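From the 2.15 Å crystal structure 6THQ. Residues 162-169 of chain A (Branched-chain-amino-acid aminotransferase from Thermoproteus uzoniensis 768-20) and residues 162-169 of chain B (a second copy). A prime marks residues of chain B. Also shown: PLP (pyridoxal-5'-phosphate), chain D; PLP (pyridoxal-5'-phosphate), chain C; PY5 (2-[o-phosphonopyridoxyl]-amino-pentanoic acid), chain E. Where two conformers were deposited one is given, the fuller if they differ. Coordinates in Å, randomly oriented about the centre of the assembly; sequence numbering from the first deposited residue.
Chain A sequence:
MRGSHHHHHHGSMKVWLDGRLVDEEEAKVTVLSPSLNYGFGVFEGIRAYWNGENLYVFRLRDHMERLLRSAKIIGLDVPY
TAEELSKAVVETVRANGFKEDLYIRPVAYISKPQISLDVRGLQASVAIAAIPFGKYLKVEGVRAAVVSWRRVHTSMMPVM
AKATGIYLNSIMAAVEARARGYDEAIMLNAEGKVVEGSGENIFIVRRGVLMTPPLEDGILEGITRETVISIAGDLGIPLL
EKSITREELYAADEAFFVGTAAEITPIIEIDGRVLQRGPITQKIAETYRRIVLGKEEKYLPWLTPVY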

# COMPACT_ATOMS: atom_id res chain seq x y z
N LYS A 162 7.53 5.07 7.05
CA LYS A 162 7.79 3.69 6.58
C LYS A 162 6.45 3.01 6.67
O LYS A 162 6.19 2.23 7.61
N ALA A 163 5.58 3.35 5.72
CA ALA A 163 4.17 2.91 5.74
C ALA A 163 4.03 1.79 4.73
O ALA A 163 4.56 1.85 3.62
N THR A 164 3.29 0.75 5.09
CA THR A 164 3.28 -0.46 4.27
C THR A 164 2.78 -0.25 2.85
O THR A 164 3.39 -0.71 1.91
N GLY A 165 1.65 0.44 2.68
CA GLY A 165 1.05 0.52 1.35
C GLY A 165 1.96 1.25 0.37
O GLY A 165 1.92 0.93 -0.79
N ILE A 166 2.81 2.19 0.83
CA ILE A 166 3.77 2.89 -0.00
C ILE A 166 4.72 1.96 -0.73
O ILE A 166 5.13 2.21 -1.87
N TYR A 167 5.04 0.84 -0.12
CA TYR A 167 6.04 -0.08 -0.69
C TYR A 167 5.69 -0.84 -1.95
O TYR A 167 6.56 -1.52 -2.54
N LEU A 168 4.45 -0.76 -2.38
CA LEU A 168 4.09 -1.27 -3.71
C LEU A 168 4.93 -0.52 -4.76
O LEU A 168 5.41 -1.09 -5.75
N ASN A 169 5.15 0.78 -4.50
CA ASN A 169 6.05 1.62 -5.31
C ASN A 169 7.49 1.02 -5.31
O ASN A 169 8.10 0.92 -6.38
N LYS B 162 -6.98 -2.55 -8.77
CA LYS B 162 -7.52 -2.49 -7.40
C LYS B 162 -6.49 -3.18 -6.55
O LYS B 162 -6.66 -4.35 -6.16
N ALA B 163 -5.39 -2.46 -6.32
CA ALA B 163 -4.20 -3.03 -5.66
C ALA B 163 -4.19 -2.52 -4.23
O ALA B 163 -4.45 -1.35 -3.96
N THR B 164 -3.87 -3.40 -3.28
CA THR B 164 -4.04 -3.05 -1.88
C THR B 164 -3.23 -1.85 -1.43
O THR B 164 -3.76 -0.98 -0.76
N GLY B 165 -1.95 -1.80 -1.75
CA GLY B 165 -1.10 -0.75 -1.20
C GLY B 165 -1.55 0.63 -1.65
O GLY B 165 -1.38 1.57 -0.91
N ILE B 166 -2.16 0.77 -2.85
CA ILE B 166 -2.70 2.02 -3.34
C ILE B 166 -3.71 2.66 -2.42
O ILE B 166 -3.80 3.88 -2.28
N TYR B 167 -4.46 1.84 -1.70
CA TYR B 167 -5.55 2.34 -0.85
C TYR B 167 -5.19 3.13 0.39
O TYR B 167 -6.09 3.69 1.06
N LEU B 168 -3.92 3.18 0.73
CA LEU B 168 -3.47 4.11 1.77
C LEU B 168 -3.84 5.55 1.34
O LEU B 168 -4.25 6.39 2.14
N ASN B 169 -3.72 5.80 0.02
CA ASN B 169 -4.16 7.05 -0.60
C ASN B 169 -5.68 7.28 -0.35
O ASN B 169 -6.07 8.39 0.04

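Where a two-fold axis brings a short turn against its own copy, close approach of the backbones can be allowed by a residue with no side chain, as at Gly165 here, and neighbouring apolar side chains pack beside it. The paired 162-169 stretches of this aminotransferase illustrate the principle, burying 270 Å² in all without a single hydrogen bond between them.

Lys162 takes no part in the contact. Its long side chain, one of two deposited conformers, has chi2 and chi3 both t, with chi1 (-146°) and chi4 (-102°) between wells, and runs instead to the cofactor site. PLP (chain D) and PY5 overlap there as alternative occupants: Lys162 NZ bonds weakly to PLP O3 (3.0 Å) in one case and donates to PY5 O (2.9 Å) in the other. Ala163 is the first residue to point toward the partner, Ala163 CB lying 3.8 Å from Leu168′ CD2. Thr164, in the p rotamer, is turned sideways and touches nothing across the axis.

Gly165 makes the nearest backbone approach, its CA 3.6 Å from Gly165′ CA. An ideal CB here would fall 2.6 Å from Gly165′ O, a clash, and 3.2 Å from Leu168′ CB. Gly165 O and Gly165′ O stand 3.4 Å apart, two acceptors and so not hydrogen-bonded. Gly165 CA lies 3.5 Å from Gly165′ O, and Gly165′ CA the same from Gly165 O, in paired CA-H...O contacts.

The CA-to-CB bond of Ile166 points away, yet the m,t side chain still places Ile166 CG1 3.7 Å from Leu168′ CD2. Tyr167 (chi1 m) is sideways, and Tyr167 OH donates a very short 2.3 Å hydrogen bond to O3 of PLP (chain D), which lies at the ring edge. Leu168 points toward the partner in the t,p rotamer; Leu168 CD2 reaches Ile166′ CG1 at 3.7 Å and Ala163′ CB at 3.8 Å, repeating the contacts that Leu168′ CD2 makes with Ala163 and Ile166. Asn169 (chi1 t) is out of reach, its side-chain OD1 and ND2 hydrogen-bonded elsewhere in the structure.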

# COMPACT_ATOMS: atom_id res chain seq x y z
CB LYS A 162 8.92 3.00 7.38
CG LYS A 162 9.75 2.03 6.56
CD LYS A 162 10.97 1.50 7.31
CE LYS A 162 12.15 1.14 6.41
NZ LYS A 162 12.33 -0.31 6.15
CB ALA A 163 3.22 4.05 5.35
CB THR A 164 2.37 -1.49 4.96
OG1 THR A 164 1.10 -0.88 5.16
CG2 THR A 164 2.96 -1.95 6.35
CB ILE A 166 4.54 3.90 0.88
CG1 ILE A 166 3.54 4.94 1.37
CG2 ILE A 166 5.54 4.66 0.08
CD1 ILE A 166 4.12 6.05 2.21
CB TYR A 167 6.57 -1.00 0.40
CG TYR A 167 7.58 -0.27 1.21
CD1 TYR A 167 7.17 0.69 2.10
CD2 TYR A 167 8.95 -0.45 0.99
CE1 TYR A 167 8.09 1.47 2.81
CE2 TYR A 167 9.90 0.29 1.70
CZ TYR A 167 9.46 1.26 2.62
OH TYR A 167 10.30 2.05 3.34
CB LEU A 168 2.58 -1.08 -3.95
CG LEU A 168 2.01 -1.48 -5.31
CD1 LEU A 168 2.30 -2.93 -5.69
CD2 LEU A 168 0.50 -1.21 -5.31
CB ASN A 169 6.03 3.03 -4.71
CG ASN A 169 6.89 4.04 -5.45
OD1 ASN A 169 7.69 4.75 -4.83
ND2 ASN A 169 6.66 4.21 -6.78
CB LYS B 162 -8.94 -3.11 -7.30
CG LYS B 162 -9.84 -2.44 -6.28
CD LYS B 162 -11.28 -2.93 -6.33
CE LYS B 162 -12.32 -1.90 -5.89
NZ LYS B 162 -12.85 -2.08 -4.52
CB ALA B 163 -2.90 -2.59 -6.35
CB THR B 164 -3.63 -4.27 -1.04
OG1 THR B 164 -2.30 -4.62 -1.41
CG2 THR B 164 -4.58 -5.50 -1.28
CB ILE B 166 -3.30 1.78 -4.75
CG1 ILE B 166 -2.16 1.39 -5.68
CG2 ILE B 166 -3.86 3.04 -5.32
CD1 ILE B 166 -2.55 1.15 -7.11
CB TYR B 167 -6.52 1.22 -0.54
CG TYR B 167 -7.42 1.01 -1.71
CD1 TYR B 167 -6.94 0.40 -2.85
CD2 TYR B 167 -8.71 1.54 -1.74
CE1 TYR B 167 -7.70 0.28 -4.00
CE2 TYR B 167 -9.53 1.42 -2.87
CZ TYR B 167 -9.01 0.78 -4.00
OH TYR B 167 -9.72 0.62 -5.16
CB LEU B 168 -1.95 3.96 1.99
CG LEU B 168 -1.27 4.89 2.99
CD1 LEU B 168 -1.88 4.84 4.38
CD2 LEU B 168 0.22 4.54 3.04
CB ASN B 169 -3.85 6.96 -2.10
CG ASN B 169 -4.22 8.21 -2.89
OD1 ASN B 169 -4.88 8.10 -3.93
ND2 ASN B 169 -3.69 9.39 -2.49
N1 PLP D . 14.42 3.76 2.09
C2 PLP D . 13.38 2.90 2.19
C2A PLP D . 12.35 2.99 1.12
C3 PLP D . 13.34 1.88 3.29
O3 PLP D . 12.34 0.96 3.45
C4 PLP D . 14.46 1.89 4.27
C4A PLP D . 14.47 0.90 5.43
C5 PLP D . 15.53 2.92 4.03
C6 PLP D . 15.44 3.78 2.95
C5A PLP D . 16.74 3.04 4.93
O4P PLP D . 16.35 3.49 6.20
P PLP D . 17.19 2.94 7.44
O1P PLP D . 17.07 1.45 7.25
O2P PLP D . 18.59 3.45 7.23
O3P PLP D . 16.45 3.55 8.61
N1 PLP C . -12.83 3.49 -7.03
C2 PLP C . -12.13 2.82 -6.09
C2A PLP C . -10.92 3.52 -5.56
C3 PLP C . -12.60 1.49 -5.59
O3 PLP C . -11.96 0.76 -4.63
C4 PLP C . -13.85 0.93 -6.20
C4A PLP C . -14.36 -0.43 -5.76
C5 PLP C . -14.50 1.79 -7.24
C6 PLP C . -13.95 3.02 -7.58
C5A PLP C . -15.78 1.37 -7.93
O4P PLP C . -15.53 0.26 -8.75
P PLP C . -16.72 -0.80 -8.91
O1P PLP C . -17.00 -1.13 -7.46
O2P PLP C . -17.84 -0.04 -9.55
O3P PLP C . -16.08 -1.86 -9.76
N1 PY5 E . 14.71 4.03 1.54
C2 PY5 E . 13.86 2.97 1.45
C2A PY5 E . 12.83 2.95 0.35
C3 PY5 E . 14.04 1.81 2.38
O3 PY5 E . 13.26 0.68 2.31
C4 PY5 E . 15.13 1.91 3.42
C4A PY5 E . 15.41 0.79 4.41
C5 PY5 E . 15.95 3.15 3.41
C6 PY5 E . 15.67 4.14 2.47
C5A PY5 E . 17.06 3.31 4.44
O4P PY5 E . 16.48 3.26 5.75
P PY5 E . 17.30 2.89 7.09
O1P PY5 E . 17.28 1.38 7.13
O2P PY5 E . 18.69 3.37 6.83
O3P PY5 E . 16.52 3.60 8.19
N PY5 E . 14.14 0.11 4.55
CA PY5 E . 14.14 -1.33 4.42
C PY5 E . 15.22 -1.74 5.40
O PY5 E . 14.63 -2.02 6.44
CB PY5 E . 14.08 -1.85 2.96
CG PY5 E . 12.87 -2.77 2.75
CD PY5 E . 13.33 -4.20 3.03
OXT PY5 E . 16.49 -1.73 5.28